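Local atomic coordinates of transcriptional regulator (NtrC family) (Aquifex aeolicus, PDB entry 3DZD), a protein that probably activates sigma-54-dependent transcription as an NtrC-family response regulator with an AAA+ ATPase domain, captured here in its inactive state with ADP. Residues Ala312-Tyr323 with Val347-Val358. Residues are numbered along the deposited sequence; the frame is centred on the assembly and turned at random.
Sequences AEYFLKKFAKEY and VRELKNLIERAV. With ADP (adenosine-5'-diphosphate), chain C.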
ATOM      1  N   ALA A 312      22.715 -17.569  -5.089  1.00 38.49           N
ATOM      2  CA  ALA A 312      23.890 -16.752  -4.819  1.00 38.68           C
ATOM      3  C   ALA A 312      24.068 -15.693  -5.902  1.00 38.72           C
ATOM      4  O   ALA A 312      24.348 -14.528  -5.612  1.00 38.52           O
ATOM      5  CB  ALA A 312      25.146 -17.623  -4.712  1.00 38.84           C
ATOM      6  N   GLU A 313      23.919 -16.112  -7.153  1.00 46.69           N
ATOM      7  CA  GLU A 313      24.090 -15.211  -8.278  1.00 52.96           C
ATOM      8  C   GLU A 313      22.987 -14.161  -8.274  1.00 50.33           C
ATOM      9  O   GLU A 313      23.219 -13.003  -8.606  1.00 54.39           O
ATOM     10  CB  GLU A 313      24.092 -16.000  -9.589  1.00 55.31           C
ATOM     11  CG  GLU A 313      25.341 -16.852  -9.769  1.00 58.25           C
ATOM     12  CD  GLU A 313      25.239 -17.828 -10.927  1.00 78.52           C
ATOM     13  OE1 GLU A 313      24.105 -18.186 -11.320  1.00 82.62           O
ATOM     14  OE2 GLU A 313      26.302 -18.244 -11.438  1.00 85.78           O
ATOM     15  N   TYR A 314      21.791 -14.575  -7.876  1.00 38.69           N
ATOM     16  CA  TYR A 314      20.650 -13.675  -7.816  1.00 41.44           C
ATOM     17  C   TYR A 314      20.870 -12.610  -6.739  1.00 44.20           C
ATOM     18  O   TYR A 314      20.550 -11.431  -6.940  1.00 45.68           O
ATOM     19  CB  TYR A 314      19.370 -14.476  -7.559  1.00 38.12           C
ATOM     20  CG  TYR A 314      18.174 -13.674  -7.073  1.00 37.78           C
ATOM     21  CD1 TYR A 314      17.304 -13.060  -7.966  1.00 42.04           C
ATOM     22  CD2 TYR A 314      17.898 -13.568  -5.721  1.00 37.66           C
ATOM     23  CE1 TYR A 314      16.209 -12.338  -7.520  1.00 37.64           C
ATOM     24  CE2 TYR A 314      16.813 -12.855  -5.266  1.00 38.86           C
ATOM     25  CZ  TYR A 314      15.975 -12.242  -6.166  1.00 41.56           C
ATOM     26  OH  TYR A 314      14.895 -11.543  -5.685  1.00 51.57           O
ATOM     27  N   PHE A 315      21.417 -13.022  -5.597  1.00 41.64           N
ATOM     28  CA  PHE A 315      21.652 -12.080  -4.505  1.00 44.30           C
ATOM     29  C   PHE A 315      22.862 -11.192  -4.802  1.00 46.57           C
ATOM     30  O   PHE A 315      22.843  -9.992  -4.545  1.00 46.37           O
ATOM     31  CB  PHE A 315      21.810 -12.811  -3.160  1.00 37.58           C
ATOM     32  CG  PHE A 315      20.528 -13.420  -2.641  1.00 37.50           C
ATOM     33  CD1 PHE A 315      19.381 -12.644  -2.492  1.00 38.83           C
ATOM     34  CD2 PHE A 315      20.462 -14.769  -2.312  1.00 37.47           C
ATOM     35  CE1 PHE A 315      18.191 -13.204  -2.030  1.00 43.06           C
ATOM     36  CE2 PHE A 315      19.286 -15.331  -1.834  1.00 37.33           C
ATOM     37  CZ  PHE A 315      18.147 -14.556  -1.699  1.00 37.15           C
ATOM     38  N   LEU A 316      23.911 -11.794  -5.348  1.00 38.16           N
ATOM     39  CA  LEU A 316      25.123 -11.064  -5.692  1.00 40.67           C
ATOM     40  C   LEU A 316      24.815  -9.932  -6.669  1.00 49.92           C
ATOM     41  O   LEU A 316      25.341  -8.834  -6.531  1.00 50.21           O
ATOM     42  CB  LEU A 316      26.157 -12.012  -6.297  1.00 40.29           C
ATOM     43  CG  LEU A 316      27.477 -11.379  -6.734  1.00 52.18           C
ATOM     44  CD1 LEU A 316      28.258 -10.885  -5.523  1.00 42.21           C
ATOM     45  CD2 LEU A 316      28.302 -12.369  -7.547  1.00 50.45           C
ATOM     46  N   LYS A 317      23.962 -10.199  -7.654  1.00 51.35           N
ATOM     47  CA  LYS A 317      23.580  -9.171  -8.609  1.00 51.91           C
ATOM     48  C   LYS A 317      22.741  -8.102  -7.942  1.00 57.21           C
ATOM     49  O   LYS A 317      23.018  -6.914  -8.068  1.00 63.90           O
ATOM     50  CB  LYS A 317      22.807  -9.761  -9.787  1.00 57.99           C
ATOM     51  CG  LYS A 317      23.677 -10.152 -10.964  1.00 71.68           C
ATOM     52  CD  LYS A 317      24.769 -11.122 -10.540  1.00 74.54           C
ATOM     53  CE  LYS A 317      25.397 -11.807 -11.741  1.00 86.21           C
ATOM     54  NZ  LYS A 317      25.959 -10.811 -12.697  1.00 86.60           N
ATOM     55  N   LYS A 318      21.709  -8.529  -7.230  1.00 48.87           N
ATOM     56  CA  LYS A 318      20.776  -7.600  -6.621  1.00 47.79           C
ATOM     57  C   LYS A 318      21.463  -6.617  -5.672  1.00 53.32           C
ATOM     58  O   LYS A 318      21.116  -5.432  -5.636  1.00 53.94           O
ATOM     59  CB  LYS A 318      19.668  -8.366  -5.901  1.00 48.40           C
ATOM     60  CG  LYS A 318      18.848  -7.533  -4.948  1.00 51.94           C
ATOM     61  CD  LYS A 318      17.514  -8.209  -4.661  1.00 65.13           C
ATOM     62  CE  LYS A 318      17.113  -7.985  -3.216  1.00 73.33           C
ATOM     63  NZ  LYS A 318      18.230  -8.405  -2.318  1.00 62.43           N
ATOM     64  N   PHE A 319      22.437  -7.111  -4.914  1.00 42.78           N
ATOM     65  CA  PHE A 319      23.134  -6.278  -3.945  1.00 49.44           C
ATOM     66  C   PHE A 319      24.217  -5.424  -4.598  1.00 50.99           C
ATOM     67  O   PHE A 319      24.294  -4.225  -4.342  1.00 54.06           O
ATOM     68  CB  PHE A 319      23.712  -7.119  -2.799  1.00 40.10           C
ATOM     69  CG  PHE A 319      22.668  -7.736  -1.924  1.00 37.34           C
ATOM     70  CD1 PHE A 319      21.600  -6.979  -1.464  1.00 43.05           C
ATOM     71  CD2 PHE A 319      22.738  -9.079  -1.567  1.00 37.35           C
ATOM     72  CE1 PHE A 319      20.621  -7.547  -0.660  1.00 36.86           C
ATOM     73  CE2 PHE A 319      21.774  -9.652  -0.763  1.00 37.11           C
ATOM     74  CZ  PHE A 319      20.714  -8.892  -0.313  1.00 39.49           C
ATOM     75  N   ALA A 320      25.045  -6.041  -5.441  1.00 38.20           N
ATOM     76  CA  ALA A 320      26.091  -5.315  -6.157  1.00 42.28           C
ATOM     77  C   ALA A 320      25.516  -4.127  -6.930  1.00 52.31           C
ATOM     78  O   ALA A 320      26.121  -3.055  -6.993  1.00 52.55           O
ATOM     79  CB  ALA A 320      26.854  -6.249  -7.094  1.00 46.48           C
ATOM     80  N   LYS A 321      24.341  -4.324  -7.512  1.00 70.79           N
ATOM     81  CA  LYS A 321      23.659  -3.257  -8.219  1.00 75.65           C
ATOM     82  C   LYS A 321      23.208  -2.204  -7.214  1.00 79.79           C
ATOM     83  O   LYS A 321      23.386  -1.000  -7.424  1.00 81.37           O
ATOM     84  CB  LYS A 321      22.450  -3.817  -8.977  1.00 79.23           C
ATOM     85  CG  LYS A 321      22.075  -3.058 -10.247  1.00 92.92           C
ATOM     86  CD  LYS A 321      23.023  -3.380 -11.398  1.00 99.14           C
ATOM     87  CE  LYS A 321      22.628  -2.659 -12.691  1.00107.40           C
ATOM     88  NZ  LYS A 321      23.037  -1.222 -12.722  1.00104.70           N
ATOM     89  N   GLU A 322      22.643  -2.669  -6.107  1.00 62.68           N
ATOM     90  CA  GLU A 322      22.002  -1.783  -5.143  1.00 58.75           C
ATOM     91  C   GLU A 322      22.978  -1.038  -4.225  1.00 56.54           C
ATOM     92  O   GLU A 322      22.681   0.058  -3.763  1.00 54.75           O
ATOM     93  CB  GLU A 322      20.978  -2.559  -4.320  1.00 49.20           C
ATOM     94  CG  GLU A 322      20.345  -1.764  -3.206  1.00 54.67           C
ATOM     95  CD  GLU A 322      19.499  -2.635  -2.293  1.00 67.14           C
ATOM     96  OE1 GLU A 322      19.036  -2.125  -1.245  1.00 73.46           O
ATOM     97  OE2 GLU A 322      19.304  -3.832  -2.625  1.00 60.41           O
ATOM     98  N   TYR A 323      24.138  -1.630  -3.966  1.00 57.18           N
ATOM     99  CA  TYR A 323      25.162  -0.980  -3.147  1.00 53.67           C
ATOM    100  C   TYR A 323      26.307  -0.454  -4.018  1.00 60.68           C
ATOM    101  O   TYR A 323      27.456  -0.352  -3.570  1.00 54.94           O
ATOM    102  CB  TYR A 323      25.716  -1.943  -2.082  1.00 51.85           C
ATOM    103  CG  TYR A 323      24.668  -2.567  -1.184  1.00 43.55           C
ATOM    104  CD1 TYR A 323      23.403  -2.011  -1.077  1.00 41.22           C
ATOM    105  CD2 TYR A 323      24.961  -3.692  -0.415  1.00 37.57           C
ATOM    106  CE1 TYR A 323      22.440  -2.568  -0.261  1.00 42.00           C
ATOM    107  CE2 TYR A 323      23.999  -4.264   0.415  1.00 37.27           C
ATOM    108  CZ  TYR A 323      22.737  -3.697   0.481  1.00 40.80           C
ATOM    109  OH  TYR A 323      21.766  -4.235   1.299  1.00 36.89           O
ATOM    110  N   VAL A 347      18.046 -20.220   3.156  1.00 38.06           N
ATOM    111  CA  VAL A 347      18.184 -19.124   2.197  1.00 37.78           C
ATOM    112  C   VAL A 347      18.464 -17.831   2.940  1.00 37.41           C
ATOM    113  O   VAL A 347      19.165 -16.940   2.456  1.00 37.42           O
ATOM    114  CB  VAL A 347      16.924 -18.958   1.323  1.00 37.44           C
ATOM    115  CG1 VAL A 347      17.075 -17.776   0.374  1.00 37.43           C
ATOM    116  CG2 VAL A 347      16.646 -20.226   0.540  1.00 37.62           C
ATOM    117  N   ARG A 348      17.917 -17.746   4.140  1.00 37.40           N
ATOM    118  CA  ARG A 348      18.114 -16.587   4.985  1.00 39.48           C
ATOM    119  C   ARG A 348      19.605 -16.450   5.311  1.00 37.45           C
ATOM    120  O   ARG A 348      20.165 -15.360   5.247  1.00 37.44           O
ATOM    121  CB  ARG A 348      17.272 -16.755   6.247  1.00 40.04           C
ATOM    122  CG  ARG A 348      17.226 -15.568   7.151  1.00 47.22           C
ATOM    123  CD  ARG A 348      16.038 -15.732   8.070  1.00 49.83           C
ATOM    124  NE  ARG A 348      16.284 -16.762   9.068  1.00 55.31           N
ATOM    125  CZ  ARG A 348      15.325 -17.384   9.745  1.00 51.96           C
ATOM    126  NH1 ARG A 348      14.055 -17.081   9.517  1.00 45.60           N
ATOM    127  NH2 ARG A 348      15.637 -18.304  10.649  1.00 51.52           N
ATOM    128  N   GLU A 349      20.241 -17.572   5.636  1.00 37.75           N
ATOM    129  CA  GLU A 349      21.686 -17.604   5.854  1.00 38.01           C
ATOM    130  C   GLU A 349      22.461 -17.212   4.585  1.00 37.93           C
ATOM    131  O   GLU A 349      23.309 -16.319   4.624  1.00 37.97           O
ATOM    132  CB  GLU A 349      22.134 -18.981   6.358  1.00 38.27           C
ATOM    133  CG  GLU A 349      23.622 -19.037   6.733  1.00 38.61           C
ATOM    134  CD  GLU A 349      24.089 -20.412   7.196  1.00 38.96           C
ATOM    135  OE1 GLU A 349      23.259 -21.232   7.653  1.00 39.14           O
ATOM    136  OE2 GLU A 349      25.304 -20.678   7.096  1.00 45.00           O
ATOM    137  N   LEU A 350      22.160 -17.870   3.466  1.00 38.30           N
ATOM    138  CA  LEU A 350      22.818 -17.561   2.197  1.00 38.59           C
ATOM    139  C   LEU A 350      22.709 -16.085   1.812  1.00 37.92           C
ATOM    140  O   LEU A 350      23.696 -15.474   1.416  1.00 37.99           O
ATOM    141  CB  LEU A 350      22.259 -18.413   1.059  1.00 38.52           C
ATOM    142  CG  LEU A 350      22.859 -18.154  -0.329  1.00 38.45           C
ATOM    143  CD1 LEU A 350      24.303 -18.617  -0.431  1.00 39.27           C
ATOM    144  CD2 LEU A 350      22.025 -18.828  -1.397  1.00 38.73           C
ATOM    145  N   LYS A 351      21.512 -15.517   1.925  1.00 37.56           N
ATOM    146  CA  LYS A 351      21.299 -14.146   1.497  1.00 37.28           C
ATOM    147  C   LYS A 351      22.199 -13.216   2.298  1.00 37.36           C
ATOM    148  O   LYS A 351      22.942 -12.410   1.743  1.00 37.37           O
ATOM    149  CB  LYS A 351      19.834 -13.724   1.671  1.00 37.06           C
ATOM    150  CG  LYS A 351      19.526 -12.396   1.007  1.00 36.95           C
ATOM    151  CD  LYS A 351      18.130 -11.864   1.321  1.00 36.92           C
ATOM    152  CE  LYS A 351      18.049 -11.334   2.741  1.00 37.64           C
ATOM    153  NZ  LYS A 351      16.933 -10.352   2.873  1.00 48.41           N
ATOM    154  N   ASN A 352      22.121 -13.348   3.613  1.00 37.71           N
ATOM    155  CA  ASN A 352      22.907 -12.526   4.490  1.00 38.36           C
ATOM    156  C   ASN A 352      24.400 -12.711   4.261  1.00 37.96           C
ATOM    157  O   ASN A 352      25.167 -11.760   4.370  1.00 37.77           O
ATOM    158  CB  ASN A 352      22.557 -12.827   5.937  1.00 37.60           C
ATOM    159  CG  ASN A 352      23.563 -12.243   6.899  1.00 38.14           C
ATOM    160  OD1 ASN A 352      24.607 -12.833   7.152  1.00 38.46           O
ATOM    161  ND2 ASN A 352      23.253 -11.073   7.434  1.00 37.90           N
ATOM    162  N   LEU A 353      24.811 -13.930   3.932  1.00 37.88           N
ATOM    163  CA  LEU A 353      26.217 -14.197   3.663  1.00 38.19           C
ATOM    164  C   LEU A 353      26.698 -13.512   2.377  1.00 39.81           C
ATOM    165  O   LEU A 353      27.841 -13.079   2.290  1.00 41.05           O
ATOM    166  CB  LEU A 353      26.494 -15.706   3.612  1.00 38.39           C
ATOM    167  CG  LEU A 353      27.911 -16.067   3.170  1.00 42.95           C
ATOM    168  CD1 LEU A 353      28.553 -17.077   4.102  1.00 44.45           C
ATOM    169  CD2 LEU A 353      27.928 -16.587   1.743  1.00 47.26           C
ATOM    170  N   ILE A 354      25.824 -13.414   1.383  1.00 38.02           N
ATOM    171  CA  ILE A 354      26.193 -12.819   0.102  1.00 38.06           C
ATOM    172  C   ILE A 354      26.151 -11.309   0.226  1.00 40.62           C
ATOM    173  O   ILE A 354      26.916 -10.604  -0.430  1.00 40.63           O
ATOM    174  CB  ILE A 354      25.229 -13.237  -1.033  1.00 40.57           C
ATOM    175  CG1 ILE A 354      25.328 -14.738  -1.312  1.00 41.47           C
ATOM    176  CG2 ILE A 354      25.529 -12.469  -2.303  1.00 38.10           C
ATOM    177  CD1 ILE A 354      26.688 -15.183  -1.807  1.00 38.55           C
ATOM    178  N   GLU A 355      25.251 -10.815   1.070  1.00 37.70           N
ATOM    179  CA  GLU A 355      25.091  -9.379   1.224  1.00 42.29           C
ATOM    180  C   GLU A 355      26.328  -8.857   1.919  1.00 39.26           C
ATOM    181  O   GLU A 355      26.811  -7.758   1.633  1.00 39.07           O
ATOM    182  CB  GLU A 355      23.859  -9.043   2.055  1.00 37.28           C
ATOM    183  CG  GLU A 355      23.568  -7.552   2.073  1.00 39.66           C
ATOM    184  CD  GLU A 355      22.694  -7.118   3.235  1.00 40.31           C
ATOM    185  OE1 GLU A 355      22.465  -7.922   4.155  1.00 38.00           O
ATOM    186  OE2 GLU A 355      22.240  -5.956   3.235  1.00 43.87           O
ATOM    187  N   ARG A 356      26.824  -9.672   2.839  1.00 37.92           N
ATOM    188  CA  ARG A 356      28.039  -9.371   3.564  1.00 39.13           C
ATOM    189  C   ARG A 356      29.182  -9.265   2.566  1.00 41.62           C
ATOM    190  O   ARG A 356      29.895  -8.270   2.527  1.00 41.41           O
ATOM    191  CB  ARG A 356      28.312 -10.476   4.579  1.00 40.94           C
ATOM    192  CG  ARG A 356      29.685 -10.440   5.197  1.00 42.84           C
ATOM    193  CD  ARG A 356      29.713  -9.597   6.451  1.00 46.04           C
ATOM    194  NE  ARG A 356      30.986  -9.776   7.152  1.00 57.05           N
ATOM    195  CZ  ARG A 356      31.543  -8.872   7.952  1.00 58.65           C
ATOM    196  NH1 ARG A 356      30.951  -7.700   8.165  1.00 60.06           N
ATOM    197  NH2 ARG A 356      32.705  -9.142   8.530  1.00 52.97           N
ATOM    198  N   ALA A 357      29.331 -10.295   1.743  1.00 44.75           N
ATOM    199  CA  ALA A 357      30.375 -10.325   0.731  1.00 39.55           C
ATOM    200  C   ALA A 357      30.428  -9.037  -0.093  1.00 44.20           C
ATOM    201  O   ALA A 357      31.502  -8.528  -0.374  1.00 49.07           O
ATOM    202  CB  ALA A 357      30.179 -11.526  -0.176  1.00 38.86           C
ATOM    203  N   VAL A 358      29.259  -8.527  -0.472  1.00 39.37           N
ATOM    204  CA  VAL A 358      29.144  -7.363  -1.335  1.00 43.38           C
ATOM    205  C   VAL A 358      29.470  -6.072  -0.589  1.00 48.07           C
ATOM    206  O   VAL A 358      30.056  -5.144  -1.153  1.00 46.51           O
ATOM    207  CB  VAL A 358      27.721  -7.255  -1.925  1.00 45.76           C
ATOM    208  CG1 VAL A 358      27.576  -5.991  -2.766  1.00 48.90           C
ATOM    209  CG2 VAL A 358      27.395  -8.490  -2.758  1.00 44.88           C
TER
HETATM  210  PB  ADP C 370      10.841 -18.210   5.838  0.52 45.33           P
HETATM  211  O1B ADP C 370       9.618 -17.406   5.447  0.77 43.69           O
HETATM  212  O2B ADP C 370      11.171 -18.174   7.314  0.88 52.43           O
HETATM  213  O3B ADP C 370      10.857 -19.610   5.303  1.00 39.04           O
HETATM  214  PA  ADP C 370      12.154 -16.127   4.301  1.00 49.22           P
HETATM  215  O1A ADP C 370      11.657 -16.322   2.896  1.00 58.16           O
HETATM  216  O2A ADP C 370      11.489 -15.050   5.134  1.00 57.69           O
HETATM  217  O3A ADP C 370      12.116 -17.553   5.073  1.00 55.33           O
HETATM  218  O5' ADP C 370      13.727 -15.795   4.246  1.00 50.97           O
HETATM  219  C5' ADP C 370      14.450 -15.898   3.026  1.00 44.76           C
HETATM  220  C4' ADP C 370      15.000 -14.560   2.573  1.00 44.12           C
HETATM  221  O4' ADP C 370      15.546 -14.783   1.279  1.00 41.32           O
HETATM  222  C3' ADP C 370      13.876 -13.574   2.334  1.00 50.68           C
HETATM  223  O3' ADP C 370      14.425 -12.253   2.293  1.00 50.81           O
HETATM  224  C2' ADP C 370      13.370 -13.867   0.946  1.00 45.50           C
HETATM  225  O2' ADP C 370      13.103 -12.603   0.335  1.00 44.81           O
HETATM  226  C1' ADP C 370      14.570 -14.491   0.266  1.00 42.19           C
HETATM  227  N9  ADP C 370      14.220 -15.752  -0.420  1.00 39.98           N
HETATM  228  C8  ADP C 370      13.871 -16.902   0.188  1.00 39.52           C
HETATM  229  N7  ADP C 370      13.641 -17.884  -0.705  1.00 37.07           N
HETATM  230  C5  ADP C 370      13.848 -17.360  -1.925  1.00 37.10           C
HETATM  231  C6  ADP C 370      13.765 -17.863  -3.313  1.00 39.84           C
HETATM  232  N6  ADP C 370      13.414 -19.152  -3.566  1.00 46.23           N
HETATM  233  N1  ADP C 370      14.060 -17.002  -4.305  1.00 43.68           N
HETATM  234  C2  ADP C 370      14.413 -15.728  -4.047  1.00 43.39           C
HETATM  235  N3  ADP C 370      14.502 -15.199  -2.815  1.00 41.99           N
HETATM  236  C4  ADP C 370      14.235 -15.957  -1.733  1.00 39.30           C
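Lys351 lays its aliphatic chain across one face of the Phe315 ring, with CG 3.6 Å from the ring centroid in a CH-pi contact, while Tyr314 CD2 lies over the rim of the opposite face. The ring edge meets Val347 and Leu350. One turn on, the arrangement repeats: Glu355 CG sits squarely over the centre of the Phe319 ring, 3.8 Å from its centroid. Both phenylalanines turn CG beside their own backbone N (chi1 -70° and -68°), which brings the rings against the second helix; each side chain crosses its partner's at about a right angle. The Ile354 and Val358 side is buried and closely packed. Ile354 CG2 comes within 3.5 Å of Leu316 N, and Val358 CG1 reaches to 3.7 Å from Ala320 N. The axes of the two segments approach to 9.0 Å and cross at -42°. Tyr323 OH donates a buried 2.6 Å hydrogen bond to the anti side of Glu355 OE2, and the second subunit is close by, its Asn352 holding Glu355 OE1. The looser side is that of the partly exposed Lys351, which bends at its third torsion and hydrogen-bonds ADP O3' through NZ at 3.2 Å. An alanine in place of Phe315 would probably leave the Lys351 chain without the ring beneath it, free to swing away from the ribose. Val347 CG1, meanwhile, packs 3.3 Å from ADP C8. With Tyr314, Phe315, Val347, Arg348 and Lys351 lining the nucleotide pocket, the pair is characteristic of the helical lid of AAA+ ATPases, which packs against the bound nucleotide.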